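Local coordinates for B-cell CLL/lymphoma 9 protein (PDB 2VPB) that promotes the transcriptional activity of beta-catenin in Wnt signalling, here as the HD1 domain, which interacts with PYGO1, at residues B[8-13]-B[29-34]. Residues are numbered along the deposited sequence; the frame is centred on the assembly and turned at random.
Sequences YVFSTE and TIVSFH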
ATOM      1  N   TYR B   8       9.753   2.816  -0.377  1.00 15.43           N
ATOM      2  CA  TYR B   8       8.838   3.542  -1.249  1.00 16.14           C
ATOM      3  C   TYR B   8       7.443   3.558  -0.649  1.00 16.19           C
ATOM      4  O   TYR B   8       6.933   2.527  -0.204  1.00 17.16           O
ATOM      5  CB  TYR B   8       8.847   2.909  -2.637  1.00 16.40           C
ATOM      6  CG  TYR B   8      10.186   3.089  -3.289  1.00 18.15           C
ATOM      7  CD1 TYR B   8      10.566   4.344  -3.765  1.00 20.00           C
ATOM      8  CD2 TYR B   8      11.083   2.026  -3.397  1.00 18.65           C
ATOM      9  CE1 TYR B   8      11.806   4.541  -4.338  1.00 21.43           C
ATOM     10  CE2 TYR B   8      12.349   2.224  -3.989  1.00 20.94           C
ATOM     11  CZ  TYR B   8      12.683   3.485  -4.453  1.00 22.23           C
ATOM     12  OH  TYR B   8      13.915   3.707  -5.041  1.00 25.82           O
ATOM     13  N   VAL B   9       6.835   4.740  -0.624  1.00 15.41           N
ATOM     14  CA  VAL B   9       5.520   4.938  -0.018  1.00 15.69           C
ATOM     15  C   VAL B   9       4.512   5.186  -1.139  1.00 15.38           C
ATOM     16  O   VAL B   9       4.578   6.205  -1.829  1.00 15.53           O
ATOM     17  CB  VAL B   9       5.533   6.105   1.002  1.00 16.36           C
ATOM     18  CG1 VAL B   9       4.205   6.192   1.743  1.00 17.53           C
ATOM     19  CG2 VAL B   9       6.687   5.925   2.011  1.00 16.88           C
ATOM     20  N   PHE B  10       3.615   4.218  -1.340  1.00 13.75           N
ATOM     21  CA  PHE B  10       2.616   4.289  -2.411  1.00 13.57           C
ATOM     22  C   PHE B  10       1.262   4.784  -1.884  1.00 13.46           C
ATOM     23  O   PHE B  10       0.729   4.239  -0.908  1.00 14.12           O
ATOM     24  CB  PHE B  10       2.360   2.879  -2.970  1.00 13.19           C
ATOM     25  CG  PHE B  10       3.474   2.312  -3.813  1.00 13.94           C
ATOM     26  CD1 PHE B  10       3.334   2.208  -5.191  1.00 16.73           C
ATOM     27  CD2 PHE B  10       4.637   1.830  -3.227  1.00 17.27           C
ATOM     28  CE1 PHE B  10       4.354   1.679  -5.992  1.00 17.76           C
ATOM     29  CE2 PHE B  10       5.658   1.286  -4.008  1.00 16.92           C
ATOM     30  CZ  PHE B  10       5.516   1.214  -5.402  1.00 16.00           C
ATOM     31  N   SER B  11       0.678   5.788  -2.547  1.00 14.13           N
ATOM     32  CA  SER B  11      -0.743   6.047  -2.380  1.00 14.03           C
ATOM     33  C   SER B  11      -1.550   4.888  -2.961  1.00 13.75           C
ATOM     34  O   SER B  11      -1.022   4.044  -3.699  1.00 13.14           O
ATOM     35  CB  SER B  11      -1.158   7.340  -3.098  1.00 13.99           C
ATOM     36  OG  SER B  11      -0.955   7.216  -4.496  1.00 15.50           O
ATOM     37  N   THR B  12      -2.839   4.861  -2.645  1.00 13.47           N
ATOM     38  CA  THR B  12      -3.725   3.859  -3.252  1.00 13.76           C
ATOM     39  C   THR B  12      -3.691   3.953  -4.777  1.00 13.93           C
ATOM     40  O   THR B  12      -3.592   2.935  -5.460  1.00 13.55           O
ATOM     41  CB  THR B  12      -5.137   4.022  -2.744  1.00 13.49           C
ATOM     42  OG1 THR B  12      -5.156   3.742  -1.340  1.00 14.93           O
ATOM     43  CG2 THR B  12      -6.064   3.064  -3.446  1.00 13.99           C
ATOM     44  N   GLU B  13      -3.737   5.181  -5.303  1.00 14.48           N
ATOM     45  CA  GLU B  13      -3.680   5.393  -6.745  1.00 15.79           C
ATOM     46  C   GLU B  13      -2.429   4.769  -7.356  1.00 14.31           C
ATOM     47  O   GLU B  13      -2.514   4.067  -8.365  1.00 14.71           O
ATOM     48  CB  GLU B  13      -3.740   6.885  -7.087  1.00 16.80           C
ATOM     49  CG  GLU B  13      -3.717   7.125  -8.585  1.00 21.78           C
ATOM     50  CD  GLU B  13      -3.890   8.581  -8.974  1.00 28.20           C
ATOM     51  OE1 GLU B  13      -4.003   9.452  -8.080  1.00 31.26           O
ATOM     52  OE2 GLU B  13      -3.912   8.849 -10.194  1.00 31.96           O
ATOM     53  N   THR B  29       8.134  -5.830 -11.272  1.00 18.61           N
ATOM     54  CA  THR B  29       7.627  -5.628  -9.915  1.00 17.64           C
ATOM     55  C   THR B  29       7.130  -4.203  -9.748  1.00 16.43           C
ATOM     56  O   THR B  29       7.479  -3.317 -10.543  1.00 16.37           O
ATOM     57  CB  THR B  29       8.708  -5.849  -8.818  1.00 17.96           C
ATOM     58  OG1 THR B  29       9.559  -4.696  -8.704  1.00 17.84           O
ATOM     59  CG2 THR B  29       9.559  -7.083  -9.088  1.00 19.53           C
ATOM     60  N   ILE B  30       6.360  -3.984  -8.688  1.00 15.53           N
ATOM     61  CA  ILE B  30       5.782  -2.662  -8.422  1.00 14.47           C
ATOM     62  C   ILE B  30       6.839  -1.620  -8.038  1.00 14.59           C
ATOM     63  O   ILE B  30       6.527  -0.426  -7.998  1.00 14.87           O
ATOM     64  CB  ILE B  30       4.653  -2.705  -7.344  1.00 13.74           C
ATOM     65  CG1 ILE B  30       5.183  -3.202  -5.974  1.00 13.49           C
ATOM     66  CG2 ILE B  30       3.468  -3.568  -7.830  1.00 14.84           C
ATOM     67  CD1 ILE B  30       4.267  -2.895  -4.832  1.00 14.62           C
ATOM     68  N   VAL B  31       8.077  -2.049  -7.765  1.00 14.87           N
ATOM     69  CA  VAL B  31       9.161  -1.092  -7.471  1.00 15.58           C
ATOM     70  C   VAL B  31      10.250  -1.089  -8.550  1.00 16.28           C
ATOM     71  O   VAL B  31      11.358  -0.586  -8.329  1.00 17.03           O
ATOM     72  CB  VAL B  31       9.780  -1.293  -6.051  1.00 15.50           C
ATOM     73  CG1 VAL B  31       8.771  -0.929  -4.952  1.00 15.46           C
ATOM     74  CG2 VAL B  31      10.294  -2.719  -5.881  1.00 16.50           C
ATOM     75  N   SER B  32       9.921  -1.627  -9.722  1.00 16.59           N
ATOM     76  CA  SER B  32      10.855  -1.652 -10.856  1.00 17.40           C
ATOM     77  C   SER B  32      10.850  -0.313 -11.593  1.00 17.27           C
ATOM     78  O   SER B  32      10.499  -0.245 -12.771  1.00 16.98           O
ATOM     79  CB  SER B  32      10.501  -2.787 -11.809  1.00 17.78           C
ATOM     80  OG  SER B  32      10.612  -4.026 -11.138  1.00 19.77           O
ATOM     81  N   PHE B  33      11.219   0.754 -10.891  1.00 17.73           N
ATOM     82  CA  PHE B  33      11.182   2.099 -11.485  1.00 18.17           C
ATOM     83  C   PHE B  33      12.185   2.199 -12.619  1.00 18.34           C
ATOM     84  O   PHE B  33      13.228   1.549 -12.594  1.00 19.12           O
ATOM     85  CB  PHE B  33      11.451   3.174 -10.437  1.00 19.06           C
ATOM     86  CG  PHE B  33      10.547   3.088  -9.254  1.00 20.47           C
ATOM     87  CD1 PHE B  33       9.216   3.457  -9.350  1.00 22.92           C
ATOM     88  CD2 PHE B  33      11.030   2.623  -8.038  1.00 21.48           C
ATOM     89  CE1 PHE B  33       8.364   3.356  -8.236  1.00 23.91           C
ATOM     90  CE2 PHE B  33      10.194   2.534  -6.927  1.00 22.62           C
ATOM     91  CZ  PHE B  33       8.864   2.900  -7.030  1.00 21.80           C
ATOM     92  N   HIS B  34      11.849   3.008 -13.616  1.00 17.25           N
ATOM     93  CA  HIS B  34      12.672   3.070 -14.816  1.00 17.56           C
ATOM     94  C   HIS B  34      12.339   4.324 -15.575  1.00 17.61           C
ATOM     95  O   HIS B  34      11.443   5.080 -15.205  1.00 15.59           O
ATOM     96  CB  HIS B  34      12.356   1.865 -15.694  1.00 17.44           C
ATOM     97  CG  HIS B  34      10.910   1.774 -16.063  1.00 18.56           C
ATOM     98  ND1 HIS B  34      10.421   2.194 -17.281  1.00 21.38           N
ATOM     99  CD2 HIS B  34       9.835   1.360 -15.349  1.00 17.57           C
ATOM    100  CE1 HIS B  34       9.107   2.029 -17.307  1.00 20.79           C
ATOM    101  NE2 HIS B  34       8.728   1.526 -16.145  1.00 20.62           N
TER
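An edge-to-face aromatic pair carries the outer part of this contact: Phe-33 drives its rim into the face of Tyr-8, CE2 standing 3.4 Å above the phenol plane over its centre, with the planes at 58°. The two side chains reach toward each other, and the flat tyrosine offers the CE2 edge of Phe-33 a broad pi surface. Deeper in, Phe-10 sets the far end of its ring, edge first, against Ile-30 and Val-31. Its CZ lies 3.2 Å from Ile-30 O, which sits at the ring edge near its plane, where the aromatic hydrogens carry slight positive charge, and CZ is also 4.3 Å from Ile-30 CD1. The branched Val-31 serves both aromatics, its CG1 meeting Phe-10 CZ at 3.9 Å and Tyr-8 CD2 at 4.1 Å. An alanine in place of Tyr-8 removes the aromatic face under Phe-33 CE2 and the contact with Val-31 CG1, and would probably loosen the loop against the strand.

Alternation along strand 8-10 points Tyr-8 and Phe-10 toward the loop, each CG anti to its carbonyl carbon. The loop is shaped by a type I turn, Thr-29 to Ser-32, in which Thr-29 OG1 accepts from Val-31 N (3.2 Å) as an ST turn and shares a 2.7 Å hydrogen bond with Ser-32 OG. Behind, Phe-10 and Ile-30 both rest on Ala-18 of helix 12-23; the small alanine side chain lets the two large ones come close to the helix. The whole is a strand-helix-loop unit of the HD1 domain, closed by its C-terminal loop folding back; strand 8-10 pairs in parallel with a strand of the partner protein, extending its sheet by beta augmentation.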